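D-galactonate dehydratase family member SEN1436 (Salmonella enterica subsp. enterica serovar Enteritidis, PDB 3TW9) dehydrates D-gluconate to 2-dehydro-3-deoxy-D-gluconate with low activity in vitro, using one magnesium ion per subunit, and probably has no significant role in gluconate breakdown in vivo. Local coordinates at residues C[89-101]-C[116-130]. Sequence-based numbering, arbitrary orientation.
Sequences DPTRIEDIWQSGV and LSGVDMALWDIKGKL
I93 sets CG1 beside its backbone N, anti to the carbonyl carbon (chi1 -60°), with CD1 extended beyond it (chi2 -165°) onto the W124 ring, while K127 starts with CG anti to its backbone N and then bends about the CG-CD and CD-CE bonds, which lands NZ at T91 O. Segments 93-101 and 116-130 (the latter part of helix 110-131) run antiparallel at 174°, their axes approaching to 10.2 Å, in the N-terminal capping domain of this enolase-superfamily enzyme. I93 is a knob in a hole made by D120, L123, W124 and K127; its CD1 lies over the five-membered ring of W124, 3.6 Å from the centroid, a CH-pi contact. Nearer the chain start, P90 CB meets L123 CD2 at 3.6 Å, and the other branch of L123, CD1, packs on I96. At the far end L116 spreads its methyls, CD1 against V101 CG2 and CD2 over one face of the W97 ring. D120 OD1 and W124 NE1 both hydrogen-bond T331 OG1 of helix 330-342, linking the pair to the barrel domain. Water 2 joins I93 O to D120 OD1, and water 1 joins P90 O to L123 O. K127 NZ hydrogen-bonds D137 O of the second subunit and, within the chain, donates to T91 O at 2.8 Å, arriving in the carbonyl plane of T91, at one of the lone pairs of its O.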
loop_
_atom_site.group_PDB
_atom_site.type_symbol
_atom_site.label_atom_id
_atom_site.label_comp_id
_atom_site.label_asym_id
_atom_site.label_seq_id
_atom_site.Cartn_x
_atom_site.Cartn_y
_atom_site.Cartn_z
ATOM N N ASP C 89 21.940 -3.294 -9.017
ATOM C CA ASP C 89 21.650 -1.962 -8.473
ATOM C C ASP C 89 20.704 -2.096 -7.253
ATOM O O ASP C 89 19.539 -2.497 -7.414
ATOM C CB ASP C 89 21.020 -1.125 -9.601
ATOM C CG ASP C 89 20.624 0.282 -9.189
ATOM O OD1 ASP C 89 20.784 0.697 -8.029
ATOM O OD2 ASP C 89 20.130 0.995 -10.074
ATOM N N PRO C 90 21.176 -1.726 -6.036
ATOM C CA PRO C 90 20.376 -1.853 -4.800
ATOM C C PRO C 90 19.223 -0.825 -4.693
ATOM O O PRO C 90 18.364 -0.924 -3.787
ATOM C CB PRO C 90 21.407 -1.598 -3.698
ATOM C CG PRO C 90 22.367 -0.665 -4.328
ATOM C CD PRO C 90 22.479 -1.081 -5.771
ATOM N N THR C 91 19.189 0.149 -5.595
ATOM C CA THR C 91 18.104 1.131 -5.529
ATOM C C THR C 91 16.750 0.527 -5.988
ATOM O O THR C 91 15.685 1.076 -5.672
ATOM C CB THR C 91 18.433 2.437 -6.277
ATOM O OG1 THR C 91 18.407 2.210 -7.685
ATOM C CG2 THR C 91 19.825 2.986 -5.857
ATOM N N ARG C 92 16.820 -0.595 -6.718
ATOM C CA ARG C 92 15.636 -1.289 -7.265
ATOM C C ARG C 92 15.032 -2.265 -6.270
ATOM O O ARG C 92 15.002 -3.460 -6.488
ATOM C CB ARG C 92 15.977 -1.977 -8.598
ATOM C CG ARG C 92 16.570 -0.996 -9.645
ATOM C CD ARG C 92 16.660 -1.561 -11.038
ATOM N NE ARG C 92 15.342 -1.916 -11.592
ATOM C CZ ARG C 92 15.158 -2.485 -12.770
ATOM N NH1 ARG C 92 16.214 -2.769 -13.529
ATOM N NH2 ARG C 92 13.926 -2.776 -13.188
ATOM N N ILE C 93 14.549 -1.739 -5.153
ATOM C CA ILE C 93 14.098 -2.573 -4.047
ATOM C C ILE C 93 12.991 -3.526 -4.435
ATOM O O ILE C 93 13.095 -4.744 -4.194
ATOM C CB ILE C 93 13.661 -1.721 -2.836
ATOM C CG1 ILE C 93 14.854 -0.865 -2.342
ATOM C CG2 ILE C 93 13.190 -2.607 -1.701
ATOM C CD1 ILE C 93 14.628 -0.261 -0.927
ATOM N N GLU C 94 11.962 -2.974 -5.061
ATOM C CA GLU C 94 10.777 -3.742 -5.462
ATOM C C GLU C 94 11.142 -4.798 -6.507
ATOM O O GLU C 94 10.704 -5.929 -6.415
ATOM C CB GLU C 94 9.724 -2.791 -6.026
ATOM C CG GLU C 94 8.379 -3.472 -6.283
ATOM C CD GLU C 94 7.678 -3.915 -4.994
ATOM O OE1 GLU C 94 7.520 -3.063 -4.102
ATOM O OE2 GLU C 94 7.276 -5.091 -4.883
ATOM N N ASP C 95 11.979 -4.425 -7.472
ATOM C CA ASP C 95 12.345 -5.371 -8.542
ATOM C C ASP C 95 13.130 -6.533 -7.972
ATOM O O ASP C 95 12.912 -7.686 -8.358
ATOM C CB ASP C 95 13.145 -4.699 -9.657
ATOM C CG ASP C 95 13.417 -5.646 -10.831
ATOM O OD1 ASP C 95 12.472 -5.899 -11.611
ATOM O OD2 ASP C 95 14.572 -6.128 -10.966
ATOM N N ILE C 96 14.045 -6.225 -7.050
ATOM C CA ILE C 96 14.775 -7.239 -6.320
ATOM C C ILE C 96 13.844 -8.117 -5.472
ATOM O O ILE C 96 14.016 -9.332 -5.432
ATOM C CB ILE C 96 15.888 -6.603 -5.447
ATOM C CG1 ILE C 96 17.084 -6.256 -6.342
ATOM C CG2 ILE C 96 16.302 -7.534 -4.314
ATOM C CD1 ILE C 96 18.159 -5.371 -5.681
ATOM N N TRP C 97 12.862 -7.502 -4.819
ATOM C CA TRP C 97 11.905 -8.282 -4.002
ATOM C C TRP C 97 11.081 -9.220 -4.888
ATOM O O TRP C 97 10.980 -10.420 -4.596
ATOM C CB TRP C 97 10.970 -7.398 -3.154
ATOM C CG TRP C 97 10.365 -8.159 -2.016
ATOM C CD1 TRP C 97 10.862 -8.301 -0.778
ATOM C CD2 TRP C 97 9.147 -8.941 -2.057
ATOM N NE1 TRP C 97 10.050 -9.108 -0.021
ATOM C CE2 TRP C 97 8.978 -9.506 -0.781
ATOM C CE3 TRP C 97 8.166 -9.169 -3.046
ATOM C CZ2 TRP C 97 7.886 -10.319 -0.456
ATOM C CZ3 TRP C 97 7.083 -9.973 -2.730
ATOM C CH2 TRP C 97 6.943 -10.532 -1.437
ATOM N N GLN C 98 10.505 -8.659 -5.946
ATOM C CA GLN C 98 9.638 -9.403 -6.858
ATOM C C GLN C 98 10.374 -10.529 -7.564
ATOM O O GLN C 98 9.834 -11.628 -7.685
ATOM C CB GLN C 98 8.969 -8.483 -7.887
ATOM C CG GLN C 98 7.940 -7.469 -7.309
ATOM C CD GLN C 98 6.726 -8.136 -6.680
ATOM O OE1 GLN C 98 6.280 -9.193 -7.124
ATOM N NE2 GLN C 98 6.179 -7.509 -5.647
ATOM N N SER C 99 11.599 -10.266 -8.013
ATOM C CA SER C 99 12.413 -11.329 -8.640
ATOM C C SER C 99 12.991 -12.318 -7.628
ATOM O O SER C 99 13.070 -13.528 -7.890
ATOM C CB SER C 99 13.516 -10.741 -9.532
ATOM O OG SER C 99 14.392 -9.871 -8.808
ATOM N N GLY C 100 13.431 -11.813 -6.481
ATOM C CA GLY C 100 14.007 -12.661 -5.465
ATOM C C GLY C 100 12.993 -13.605 -4.864
ATOM O O GLY C 100 13.323 -14.734 -4.589
ATOM N N VAL C 101 11.746 -13.158 -4.697
ATOM C CA VAL C 101 10.728 -14.001 -4.043
ATOM C C VAL C 101 10.416 -15.277 -4.827
ATOM O O VAL C 101 10.132 -16.330 -4.232
ATOM C CB VAL C 101 9.421 -13.187 -3.649
ATOM C CG1 VAL C 101 8.568 -12.852 -4.831
ATOM C CG2 VAL C 101 8.628 -13.944 -2.616
ATOM N N LEU C 116 14.615 -13.278 2.398
ATOM C CA LEU C 116 14.242 -12.090 1.624
ATOM C C LEU C 116 14.251 -10.801 2.454
ATOM O O LEU C 116 14.688 -9.733 1.972
ATOM C CB LEU C 116 12.832 -12.253 1.054
ATOM C CG LEU C 116 12.658 -13.076 -0.191
ATOM C CD1 LEU C 116 11.264 -13.628 -0.129
ATOM C CD2 LEU C 116 12.867 -12.191 -1.417
ATOM N N SER C 117 13.759 -10.914 3.686
ATOM C CA SER C 117 13.674 -9.779 4.614
ATOM C C SER C 117 15.048 -9.223 4.959
ATOM O O SER C 117 15.214 -8.017 5.027
ATOM C CB SER C 117 13.020 -10.209 5.891
ATOM O OG SER C 117 13.057 -9.138 6.821
ATOM N N GLY C 118 16.028 -10.099 5.180
ATOM C CA GLY C 118 17.381 -9.604 5.470
ATOM C C GLY C 118 17.851 -8.661 4.381
ATOM O O GLY C 118 18.343 -7.558 4.652
ATOM N N VAL C 119 17.666 -9.082 3.143
ATOM C CA VAL C 119 17.997 -8.309 1.984
ATOM C C VAL C 119 17.130 -7.055 1.839
ATOM O O VAL C 119 17.654 -5.961 1.677
ATOM C CB VAL C 119 17.871 -9.212 0.716
ATOM C CG1 VAL C 119 17.986 -8.406 -0.556
ATOM C CG2 VAL C 119 18.896 -10.360 0.762
ATOM N N ASP C 120 15.800 -7.217 1.911
ATOM C CA ASP C 120 14.879 -6.109 1.694
ATOM C C ASP C 120 15.117 -4.962 2.679
ATOM O O ASP C 120 15.201 -3.785 2.279
ATOM C CB ASP C 120 13.429 -6.608 1.794
ATOM C CG ASP C 120 12.426 -5.529 1.499
ATOM O OD1 ASP C 120 12.266 -5.184 0.320
ATOM O OD2 ASP C 120 11.835 -5.004 2.471
ATOM N N MET C 121 15.215 -5.310 3.953
ATOM C CA MET C 121 15.446 -4.317 5.009
ATOM C C MET C 121 16.796 -3.608 4.794
ATOM O O MET C 121 16.872 -2.382 4.913
ATOM C CB MET C 121 15.418 -4.952 6.396
ATOM C CG MET C 121 14.085 -5.447 6.881
ATOM S SD MET C 121 14.225 -5.714 8.634
ATOM C CE MET C 121 12.667 -6.535 8.940
ATOM N N ALA C 122 17.841 -4.373 4.459
ATOM C CA ALA C 122 19.171 -3.780 4.177
ATOM C C ALA C 122 19.099 -2.794 3.037
ATOM O O ALA C 122 19.689 -1.738 3.098
ATOM C CB ALA C 122 20.189 -4.860 3.869
ATOM N N LEU C 123 18.335 -3.126 1.994
ATOM C CA LEU C 123 18.184 -2.211 0.856
ATOM C C LEU C 123 17.450 -0.922 1.230
ATOM O O LEU C 123 17.826 0.157 0.763
ATOM C CB LEU C 123 17.464 -2.887 -0.321
ATOM C CG LEU C 123 18.194 -4.092 -0.922
ATOM C CD1 LEU C 123 17.375 -4.721 -2.037
ATOM C CD2 LEU C 123 19.576 -3.721 -1.464
ATOM N N TRP C 124 16.428 -1.035 2.081
ATOM C CA TRP C 124 15.720 0.156 2.588
ATOM C C TRP C 124 16.674 1.037 3.401
ATOM O O TRP C 124 16.653 2.253 3.262
ATOM C CB TRP C 124 14.481 -0.230 3.412
ATOM C CG TRP C 124 13.277 -0.489 2.538
ATOM C CD1 TRP C 124 12.726 -1.709 2.238
ATOM C CD2 TRP C 124 12.508 0.492 1.819
ATOM N NE1 TRP C 124 11.646 -1.543 1.400
ATOM C CE2 TRP C 124 11.501 -0.202 1.114
ATOM C CE3 TRP C 124 12.573 1.895 1.706
ATOM C CZ2 TRP C 124 10.559 0.462 0.291
ATOM C CZ3 TRP C 124 11.634 2.558 0.891
ATOM C CH2 TRP C 124 10.640 1.834 0.201
ATOM N N ASP C 125 17.497 0.392 4.235
ATOM C CA ASP C 125 18.574 1.052 4.990
ATOM C C ASP C 125 19.490 1.831 4.025
ATOM O O ASP C 125 19.700 3.028 4.207
ATOM C CB ASP C 125 19.367 -0.022 5.773
ATOM C CG ASP C 125 20.244 0.549 6.897
ATOM O OD1 ASP C 125 19.943 1.631 7.430
ATOM O OD2 ASP C 125 21.212 -0.147 7.270
ATOM N N ILE C 126 19.989 1.148 2.987
ATOM C CA ILE C 126 20.799 1.759 1.952
ATOM C C ILE C 126 20.098 2.953 1.314
ATOM O O ILE C 126 20.690 4.024 1.209
ATOM C CB ILE C 126 21.296 0.726 0.902
ATOM C CG1 ILE C 126 22.421 -0.127 1.490
ATOM C CG2 ILE C 126 21.795 1.397 -0.383
ATOM C CD1 ILE C 126 22.499 -1.514 0.831
ATOM N N LYS C 127 18.823 2.795 0.942
ATOM C CA LYS C 127 18.063 3.899 0.337
ATOM C C LYS C 127 17.944 5.123 1.274
ATOM O O LYS C 127 18.086 6.262 0.825
ATOM C CB LYS C 127 16.667 3.417 -0.116
ATOM C CG LYS C 127 15.919 4.414 -1.052
ATOM C CD LYS C 127 14.672 3.777 -1.679
ATOM C CE LYS C 127 15.017 2.781 -2.813
ATOM N NZ LYS C 127 15.257 3.411 -4.138
ATOM N N GLY C 128 17.686 4.870 2.549
ATOM C CA GLY C 128 17.638 5.924 3.574
ATOM C C GLY C 128 18.961 6.639 3.776
ATOM O O GLY C 128 18.995 7.873 3.844
ATOM N N LYS C 129 20.051 5.869 3.862
ATOM C CA LYS C 129 21.401 6.438 3.908
ATOM C C LYS C 129 21.680 7.301 2.688
ATOM O O LYS C 129 22.127 8.423 2.831
ATOM C CB LYS C 129 22.472 5.347 4.109
ATOM C CG LYS C 129 22.349 4.661 5.476
ATOM C CD LYS C 129 23.337 3.554 5.645
ATOM C CE LYS C 129 23.250 2.941 7.020
ATOM N NZ LYS C 129 24.378 1.986 7.236
ATOM N N LEU C 130 21.375 6.799 1.497
ATOM C CA LEU C 130 21.545 7.572 0.268
ATOM C C LEU C 130 20.732 8.862 0.237
ATOM O O LEU C 130 21.223 9.903 -0.214
ATOM C CB LEU C 130 21.208 6.738 -0.969
ATOM C CG LEU C 130 22.240 5.744 -1.492
ATOM C CD1 LEU C 130 21.568 4.910 -2.557
ATOM C CD2 LEU C 130 23.467 6.452 -2.051
HETATM O O HOH W 1 18.179 0.962 -1.958
HETATM O O HOH W 2 13.894 -6.161 -1.674
#